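Phosphonopyruvate hydrolase (Variovorax sp., PDB 2HJP) hydrolyses the phosphorus-carbon bond of phosphonopyruvate to give pyruvate and phosphate, with the help of a divalent metal ion. Local coordinates at residues Ser75-Gly87 with Tyr99-Thr113. Numbering follows the deposited sequence.
With MG (magnesium ion), chain C; XYS (alpha-D-xylopyranose), chain B; PPR (phosphonopyruvate), chain G.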
ATOM      1  N   SER A  75      -9.401   5.485  20.725  1.00 18.15           N
ATOM      2  CA  SER A  75      -9.375   4.572  21.852  1.00 19.24           C
ATOM      3  C   SER A  75     -10.729   3.852  21.942  1.00 19.79           C
ATOM      4  O   SER A  75     -10.901   2.934  22.750  1.00 19.43           O
ATOM      5  CB  SER A  75      -9.107   5.361  23.173  1.00 22.00           C
ATOM      6  OG  SER A  75     -10.316   6.022  23.602  1.00 23.84           O
ATOM      7  N   ILE A  76     -11.691   4.209  21.075  1.00 17.26           N
ATOM      8  CA  ILE A  76     -13.006   3.585  21.154  1.00 17.98           C
ATOM      9  C   ILE A  76     -13.109   2.496  20.051  1.00 16.36           C
ATOM     10  O   ILE A  76     -12.325   2.531  19.109  1.00 16.28           O
ATOM     11  CB  ILE A  76     -14.143   4.652  21.010  1.00 20.82           C
ATOM     12  CG1 ILE A  76     -13.997   5.417  19.688  1.00 22.80           C
ATOM     13  CG2 ILE A  76     -14.111   5.582  22.250  1.00 17.49           C
ATOM     14  CD1 ILE A  76     -12.860   6.356  19.545  1.00 35.24           C
ATOM     15  N   PRO A  77     -14.046   1.527  20.166  1.00 17.82           N
ATOM     16  CA  PRO A  77     -14.196   0.451  19.162  1.00 17.74           C
ATOM     17  C   PRO A  77     -14.481   0.916  17.730  1.00 16.33           C
ATOM     18  O   PRO A  77     -15.242   1.870  17.496  1.00 18.01           O
ATOM     19  CB  PRO A  77     -15.397  -0.363  19.675  1.00 16.99           C
ATOM     20  CG  PRO A  77     -15.372  -0.111  21.158  1.00 18.52           C
ATOM     21  CD  PRO A  77     -15.036   1.363  21.256  1.00 16.62           C
ATOM     22  N   LEU A  78     -13.926   0.180  16.795  1.00 14.94           N
ATOM     23  CA  LEU A  78     -14.096   0.452  15.369  1.00 14.16           C
ATOM     24  C   LEU A  78     -14.886  -0.743  14.826  1.00 15.11           C
ATOM     25  O   LEU A  78     -14.493  -1.907  15.051  1.00 14.80           O
ATOM     26  CB  LEU A  78     -12.713   0.486  14.666  1.00 14.06           C
ATOM     27  CG  LEU A  78     -12.785   0.433  13.137  1.00 17.38           C
ATOM     28  CD1 LEU A  78     -13.607   1.617  12.619  1.00 15.43           C
ATOM     29  CD2 LEU A  78     -11.296   0.451  12.567  1.00 15.82           C
ATOM     30  N   ILE A  79     -15.982  -0.447  14.138  1.00 15.16           N
ATOM     31  CA  ILE A  79     -16.822  -1.425  13.499  1.00 15.28           C
ATOM     32  C   ILE A  79     -16.460  -1.230  12.025  1.00 17.23           C
ATOM     33  O   ILE A  79     -16.732  -0.148  11.459  1.00 16.99           O
ATOM     34  CB  ILE A  79     -18.291  -1.067  13.689  1.00 16.52           C
ATOM     35  CG1 ILE A  79     -18.634  -0.989  15.178  1.00 16.82           C
ATOM     36  CG2 ILE A  79     -19.164  -2.069  12.903  1.00 12.59           C
ATOM     37  CD1 ILE A  79     -18.211   0.302  15.867  1.00 30.41           C
ATOM     38  N   ALA A  80     -15.842  -2.241  11.405  1.00 16.26           N
ATOM     39  CA  ALA A  80     -15.471  -2.134   9.995  1.00 16.94           C
ATOM     40  C   ALA A  80     -16.496  -2.746   9.024  1.00 16.72           C
ATOM     41  O   ALA A  80     -16.983  -3.864   9.245  1.00 16.22           O
ATOM     42  CB  ALA A  80     -14.085  -2.808   9.785  1.00 16.65           C
ATOM     43  N   ASP A  81     -16.785  -2.013   7.938  1.00 15.80           N
ATOM     44  CA  ASP A  81     -17.669  -2.457   6.873  1.00 16.30           C
ATOM     45  C   ASP A  81     -16.861  -3.364   5.885  1.00 17.09           C
ATOM     46  O   ASP A  81     -15.934  -2.888   5.240  1.00 18.35           O
ATOM     47  CB  ASP A  81     -18.174  -1.215   6.123  1.00 16.94           C
ATOM     48  CG  ASP A  81     -19.144  -1.531   5.000  1.00 17.21           C
ATOM     49  OD1 ASP A  81     -19.436  -2.717   4.709  1.00 17.45           O
ATOM     50  OD2 ASP A  81     -19.618  -0.538   4.390  1.00 19.02           O
ATOM     51  N   ILE A  82     -17.178  -4.657   5.775  1.00 16.52           N
ATOM     52  CA  ILE A  82     -16.431  -5.485   4.809  1.00 17.24           C
ATOM     53  C   ILE A  82     -17.298  -5.906   3.634  1.00 17.07           C
ATOM     54  O   ILE A  82     -17.079  -6.952   2.995  1.00 18.37           O
ATOM     55  CB  ILE A  82     -15.740  -6.719   5.500  1.00 15.96           C
ATOM     56  CG1 ILE A  82     -16.778  -7.633   6.148  1.00 16.43           C
ATOM     57  CG2 ILE A  82     -14.767  -6.186   6.564  1.00 19.48           C
ATOM     58  CD1 ILE A  82     -16.258  -9.010   6.550  1.00 14.41           C
ATOM     59  N   ASP A  83     -18.287  -5.069   3.342  1.00 18.82           N
ATOM     60  CA  ASP A  83     -19.189  -5.278   2.207  1.00 21.87           C
ATOM     61  C   ASP A  83     -19.720  -6.704   2.180  1.00 21.56           C
ATOM     62  O   ASP A  83     -20.397  -7.088   3.142  1.00 22.49           O
ATOM     63  CB  ASP A  83     -18.468  -4.946   0.891  1.00 24.87           C
ATOM     64  CG  ASP A  83     -18.246  -3.398   0.678  1.00 31.09           C
ATOM     65  OD1 ASP A  83     -17.858  -3.043  -0.477  1.00 36.33           O
ATOM     66  OD2 ASP A  83     -18.413  -2.536   1.618  1.00 29.93           O
ATOM     67  N   THR A  84     -19.443  -7.471   1.102  1.00 20.36           N
ATOM     68  CA  THR A  84     -19.920  -8.835   1.076  1.00 23.47           C
ATOM     69  C   THR A  84     -18.837  -9.838   1.439  1.00 22.87           C
ATOM     70  O   THR A  84     -18.935 -11.001   1.086  1.00 25.30           O
ATOM     71  CB  THR A  84     -20.498  -9.265  -0.307  1.00 26.36           C
ATOM     72  OG1 THR A  84     -19.485  -9.161  -1.305  1.00 28.48           O
ATOM     73  CG2 THR A  84     -21.645  -8.433  -0.674  1.00 27.03           C
ATOM     74  N   GLY A  85     -17.794  -9.387   2.118  1.00 22.97           N
ATOM     75  CA  GLY A  85     -16.712 -10.283   2.503  1.00 21.94           C
ATOM     76  C   GLY A  85     -15.627 -10.408   1.463  1.00 21.55           C
ATOM     77  O   GLY A  85     -14.714 -11.244   1.581  1.00 21.09           O
ATOM     78  N   PHE A  86     -15.732  -9.580   0.425  1.00 21.62           N
ATOM     79  CA  PHE A  86     -14.764  -9.618  -0.686  1.00 24.41           C
ATOM     80  C   PHE A  86     -14.636 -10.984  -1.345  1.00 25.37           C
ATOM     81  O   PHE A  86     -13.571 -11.326  -1.811  1.00 27.30           O
ATOM     82  CB  PHE A  86     -13.375  -9.184  -0.225  1.00 23.74           C
ATOM     83  CG  PHE A  86     -13.373  -7.847   0.413  1.00 25.56           C
ATOM     84  CD1 PHE A  86     -13.639  -6.712  -0.365  1.00 24.47           C
ATOM     85  CD2 PHE A  86     -13.259  -7.712   1.793  1.00 24.55           C
ATOM     86  CE1 PHE A  86     -13.820  -5.465   0.229  1.00 25.67           C
ATOM     87  CE2 PHE A  86     -13.421  -6.484   2.398  1.00 26.29           C
ATOM     88  CZ  PHE A  86     -13.709  -5.331   1.617  1.00 24.14           C
ATOM     89  N   GLY A  87     -15.707 -11.760  -1.413  1.00 24.72           N
ATOM     90  CA  GLY A  87     -15.591 -13.059  -2.045  1.00 22.34           C
ATOM     91  C   GLY A  87     -16.489 -14.053  -1.347  1.00 22.71           C
ATOM     92  O   GLY A  87     -17.484 -13.649  -0.742  1.00 22.24           O
ATOM     93  N   TYR A  99      -8.662  -7.922   9.322  1.00 15.43           N
ATOM     94  CA  TYR A  99      -9.417  -6.798   9.932  1.00 18.36           C
ATOM     95  C   TYR A  99      -9.237  -6.825  11.468  1.00 17.33           C
ATOM     96  O   TYR A  99      -8.965  -5.800  12.094  1.00 16.57           O
ATOM     97  CB  TYR A  99     -10.871  -6.869   9.535  1.00 18.21           C
ATOM     98  CG  TYR A  99     -11.097  -6.167   8.242  1.00 17.29           C
ATOM     99  CD1 TYR A  99     -11.327  -4.783   8.215  1.00 16.47           C
ATOM    100  CD2 TYR A  99     -10.977  -6.860   7.012  1.00 16.09           C
ATOM    101  CE1 TYR A  99     -11.414  -4.083   6.971  1.00 15.45           C
ATOM    102  CE2 TYR A  99     -11.078  -6.159   5.761  1.00 17.09           C
ATOM    103  CZ  TYR A  99     -11.305  -4.778   5.747  1.00 18.07           C
ATOM    104  OH  TYR A  99     -11.550  -4.159   4.509  1.00 15.65           O
ATOM    105  N   GLU A 100      -9.304  -8.021  12.062  1.00 17.02           N
ATOM    106  CA  GLU A 100      -9.058  -8.156  13.514  1.00 17.25           C
ATOM    107  C   GLU A 100      -7.647  -7.686  13.864  1.00 17.74           C
ATOM    108  O   GLU A 100      -7.446  -6.839  14.753  1.00 16.71           O
ATOM    109  CB  GLU A 100      -9.222  -9.616  13.962  1.00 17.90           C
ATOM    110  CG  GLU A 100      -9.127  -9.763  15.496  1.00 21.11           C
ATOM    111  CD  GLU A 100      -9.473 -11.183  15.955  1.00 20.49           C
ATOM    112  OE1 GLU A 100      -9.559 -12.084  15.100  1.00 25.63           O
ATOM    113  OE2 GLU A 100      -9.642 -11.411  17.166  1.00 24.61           O
ATOM    114  N   ALA A 101      -6.662  -8.170  13.112  1.00 18.17           N
ATOM    115  CA  ALA A 101      -5.293  -7.757  13.365  1.00 18.64           C
ATOM    116  C   ALA A 101      -5.118  -6.254  13.130  1.00 18.99           C
ATOM    117  O   ALA A 101      -4.260  -5.650  13.810  1.00 17.68           O
ATOM    118  CB  ALA A 101      -4.316  -8.548  12.489  1.00 17.85           C
ATOM    119  N   ALA A 102      -5.899  -5.656  12.214  1.00 17.04           N
ATOM    120  CA  ALA A 102      -5.820  -4.189  11.960  1.00 17.71           C
ATOM    121  C   ALA A 102      -6.362  -3.376  13.186  1.00 18.24           C
ATOM    122  O   ALA A 102      -6.126  -2.158  13.310  1.00 17.69           O
ATOM    123  CB  ALA A 102      -6.617  -3.810  10.665  1.00 16.24           C
ATOM    124  N   GLY A 103      -7.093  -4.062  14.081  1.00 16.81           N
ATOM    125  CA  GLY A 103      -7.584  -3.440  15.286  1.00 15.82           C
ATOM    126  C   GLY A 103      -9.084  -3.157  15.263  1.00 16.12           C
ATOM    127  O   GLY A 103      -9.565  -2.478  16.158  1.00 18.24           O
ATOM    128  N   ALA A 104      -9.797  -3.591  14.227  1.00 15.40           N
ATOM    129  CA  ALA A 104     -11.277  -3.454  14.229  1.00 16.91           C
ATOM    130  C   ALA A 104     -11.894  -4.346  15.342  1.00 17.64           C
ATOM    131  O   ALA A 104     -11.367  -5.452  15.639  1.00 18.81           O
ATOM    132  CB  ALA A 104     -11.845  -3.873  12.882  1.00 15.89           C
ATOM    133  N   SER A 105     -12.964  -3.880  15.968  1.00 13.90           N
ATOM    134  CA  SER A 105     -13.585  -4.667  17.039  1.00 16.09           C
ATOM    135  C   SER A 105     -14.811  -5.478  16.496  1.00 15.86           C
ATOM    136  O   SER A 105     -15.312  -6.407  17.180  1.00 18.46           O
ATOM    137  CB  SER A 105     -14.001  -3.767  18.205  1.00 11.20           C
ATOM    138  OG  SER A 105     -12.860  -3.378  18.998  1.00 13.09           O
ATOM    139  N   ALA A 106     -15.212  -5.174  15.253  1.00 14.83           N
ATOM    140  CA  ALA A 106     -16.348  -5.841  14.590  1.00 13.65           C
ATOM    141  C   ALA A 106     -16.239  -5.644  13.102  1.00 16.35           C
ATOM    142  O   ALA A 106     -15.530  -4.717  12.635  1.00 16.31           O
ATOM    143  CB  ALA A 106     -17.661  -5.192  15.047  1.00 11.57           C
ATOM    144  N   ILE A 107     -16.954  -6.507  12.370  1.00 17.02           N
ATOM    145  CA  ILE A 107     -17.078  -6.377  10.936  1.00 16.18           C
ATOM    146  C   ILE A 107     -18.577  -6.558  10.714  1.00 15.50           C
ATOM    147  O   ILE A 107     -19.274  -7.158  11.522  1.00 19.23           O
ATOM    148  CB  ILE A 107     -16.287  -7.417  10.123  1.00 14.36           C
ATOM    149  CG1 ILE A 107     -16.498  -8.872  10.617  1.00 16.51           C
ATOM    150  CG2 ILE A 107     -14.825  -7.050  10.244  1.00 14.53           C
ATOM    151  CD1 ILE A 107     -17.823  -9.495  10.220  1.00 17.04           C
ATOM    152  N   VAL A 108     -19.056  -5.918   9.657  1.00 15.97           N
ATOM    153  CA  VAL A 108     -20.442  -5.979   9.175  1.00 13.42           C
ATOM    154  C   VAL A 108     -20.269  -6.534   7.742  1.00 15.39           C
ATOM    155  O   VAL A 108     -19.553  -5.971   6.912  1.00 14.75           O
ATOM    156  CB  VAL A 108     -21.118  -4.593   9.108  1.00 15.25           C
ATOM    157  CG1 VAL A 108     -22.564  -4.697   8.385  1.00 14.05           C
ATOM    158  CG2 VAL A 108     -21.284  -4.077  10.512  1.00 14.62           C
ATOM    159  N   MET A 109     -20.977  -7.627   7.457  1.00 16.41           N
ATOM    160  CA  MET A 109     -20.939  -8.302   6.160  1.00 16.48           C
ATOM    161  C   MET A 109     -22.419  -8.509   5.732  1.00 16.38           C
ATOM    162  O   MET A 109     -23.232  -8.974   6.522  1.00 17.26           O
ATOM    163  CB  MET A 109     -20.223  -9.661   6.294  1.00 16.85           C
ATOM    164  CG  MET A 109     -20.068 -10.353   4.996  1.00 17.89           C
ATOM    165  SD  MET A 109     -19.058 -11.830   5.062  1.00 20.33           S
ATOM    166  CE  MET A 109     -19.765 -12.718   6.461  1.00 16.84           C
ATOM    167  N   GLU A 110     -22.758  -8.112   4.516  1.00 16.79           N
ATOM    168  CA  GLU A 110     -24.155  -8.209   4.002  1.00 18.84           C
ATOM    169  C   GLU A 110     -24.377  -9.389   3.081  1.00 18.09           C
ATOM    170  O   GLU A 110     -23.425  -9.936   2.477  1.00 19.12           O
ATOM    171  CB  GLU A 110     -24.506  -6.907   3.251  1.00 16.86           C
ATOM    172  CG  GLU A 110     -23.577  -6.709   2.028  1.00 20.88           C
ATOM    173  CD  GLU A 110     -23.247  -5.223   1.779  1.00 23.91           C
ATOM    174  OE1 GLU A 110     -23.113  -4.849   0.611  1.00 26.13           O
ATOM    175  OE2 GLU A 110     -23.140  -4.443   2.757  1.00 24.83           O
ATOM    176  N   ASP A 111     -25.638  -9.783   2.934  1.00 19.18           N
ATOM    177  CA  ASP A 111     -25.925 -10.967   2.116  1.00 20.51           C
ATOM    178  C   ASP A 111     -26.253 -10.698   0.629  1.00 21.85           C
ATOM    179  O   ASP A 111     -26.924 -11.513  -0.032  1.00 22.05           O
ATOM    180  CB  ASP A 111     -27.036 -11.813   2.772  1.00 20.80           C
ATOM    181  CG  ASP A 111     -28.305 -11.012   3.059  1.00 24.22           C
ATOM    182  OD1 ASP A 111     -28.383  -9.824   2.681  1.00 23.19           O
ATOM    183  OD2 ASP A 111     -29.233 -11.573   3.680  1.00 24.63           O
ATOM    184  N   LYS A 112     -25.787  -9.574   0.107  1.00 21.34           N
ATOM    185  CA  LYS A 112     -26.003  -9.277  -1.307  1.00 24.90           C
ATOM    186  C   LYS A 112     -25.083 -10.259  -2.086  1.00 25.02           C
ATOM    187  O   LYS A 112     -24.052 -10.715  -1.564  1.00 24.61           O
ATOM    188  CB  LYS A 112     -25.587  -7.841  -1.623  1.00 25.88           C
ATOM    189  CG  LYS A 112     -26.368  -6.812  -0.853  1.00 31.74           C
ATOM    190  CD  LYS A 112     -26.522  -5.424  -1.543  1.00 35.54           C
ATOM    191  CE  LYS A 112     -25.238  -4.733  -1.862  1.00 38.97           C
ATOM    192  NZ  LYS A 112     -25.515  -3.463  -2.632  1.00 42.60           N
ATOM    193  N   THR A 113     -25.447 -10.578  -3.310  1.00 26.33           N
ATOM    194  CA  THR A 113     -24.614 -11.458  -4.115  1.00 30.51           C
ATOM    195  C   THR A 113     -23.512 -10.533  -4.559  1.00 31.88           C
ATOM    196  O   THR A 113     -23.667  -9.298  -4.517  1.00 32.14           O
ATOM    197  CB  THR A 113     -25.321 -11.949  -5.380  1.00 32.02           C
ATOM    198  OG1 THR A 113     -25.595 -10.816  -6.210  1.00 36.15           O
ATOM    199  CG2 THR A 113     -26.632 -12.616  -5.027  1.00 33.01           C
TER
HETATM  200 MG    MG C 292     -21.124  -0.086   3.033  1.00 23.08          MG
HETATM  201  C1  XYS B 293      -7.860   9.791  23.697  1.00 58.72           C
HETATM  202  C2  XYS B 293      -6.327   9.681  23.941  1.00 58.54           C
HETATM  203  C3  XYS B 293      -5.978   8.172  24.135  1.00 58.01           C
HETATM  204  C4  XYS B 293      -6.832   7.496  25.264  1.00 57.29           C
HETATM  205  C5  XYS B 293      -8.313   7.922  25.330  1.00 57.39           C
HETATM  206  O1  XYS B 293      -8.355   9.158  22.493  1.00 58.76           O
HETATM  207  O2  XYS B 293      -5.634  10.175  22.793  1.00 60.27           O
HETATM  208  O3  XYS B 293      -4.554   8.007  24.385  1.00 56.90           O
HETATM  209  O4  XYS B 293      -6.665   6.071  25.421  1.00 55.84           O
HETATM  210  O5  XYS B 293      -8.596   9.315  24.839  1.00 58.76           O
HETATM  211  C1  PPR G 291     -21.819   2.208   4.474  1.00 20.18           C
HETATM  212  O1  PPR G 291     -21.822   3.251   5.249  1.00 17.46           O
HETATM  213  O2' PPR G 291     -20.943   1.932   3.700  1.00 17.68           O
HETATM  214  C2  PPR G 291     -23.022   1.326   4.630  1.00 21.75           C
HETATM  215  C3  PPR G 291     -24.301   1.687   4.939  1.00 23.63           C
HETATM  216  O2  PPR G 291     -22.749   0.039   4.412  1.00 18.90           O
HETATM  217  P   PPR G 291     -25.154   2.190   3.368  1.00 26.69           P
HETATM  218  O1P PPR G 291     -25.172   0.890   2.517  1.00 25.43           O
HETATM  219  O2P PPR G 291     -24.298   3.333   2.759  1.00 26.79           O
HETATM  220  O3P PPR G 291     -26.502   2.553   3.780  1.00 26.75           O
HETATM  221  O   HOH W   1     -11.663  -1.421  17.615  1.00 18.65           O
HETATM  222  O   HOH W   2     -21.466  -2.174   2.880  1.00 20.62           O
HETATM  223  O   HOH W   3     -21.814  -5.017   5.256  1.00 18.78           O
HETATM  224  O   HOH W   4     -19.680  -0.096   1.470  1.00 20.59           O
HETATM  225  O   HOH W   5     -22.474   0.327   1.478  1.00 20.72           O
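P77 lays its CB against CB of S105, and next to it L78 O takes the amide of S105 in the carbonyl plane, N to O 2.7 Å. A water joins L78 N, G103 O and S105 OG, the hydroxyl also bonding N4. With CG1 of I79 beside the backbone N (chi1 -59°), CG2 is the branch turned to V108 CG2, 3.8 Å away on the barrel-interior face that D81 shares. A80 N donates to A106 O, A80 O accepts from V108 N and I82 N goes on to V108 O, the parallel ladder of a beta-alpha-beta unit in this TIM barrel, with helix 89-102 as the crossover. D81 OD2 binds magnesium at 2.1 Å; D81 OD1 accepts D83 N in an Asx turn, and a metal-bound water lies 2.8 Å from both D81 OD1 and E110 OE2, placed to donate to either. I82 sets CG2 over the centre of the Y99 ring, 7° off the normal, while Y99 OH is hydrogen-bonded to H63 ND1. With an alanine in place of this tyrosine, the I82 methyl is likely to lose the ring face it rests on and H63 its hydroxyl partner. Beyond, D83 O accepts E110 N at 2.9 Å, T84 CG2 rests on E110 CG, and F86 CE2 approaches Y99 OH at 3.7 Å.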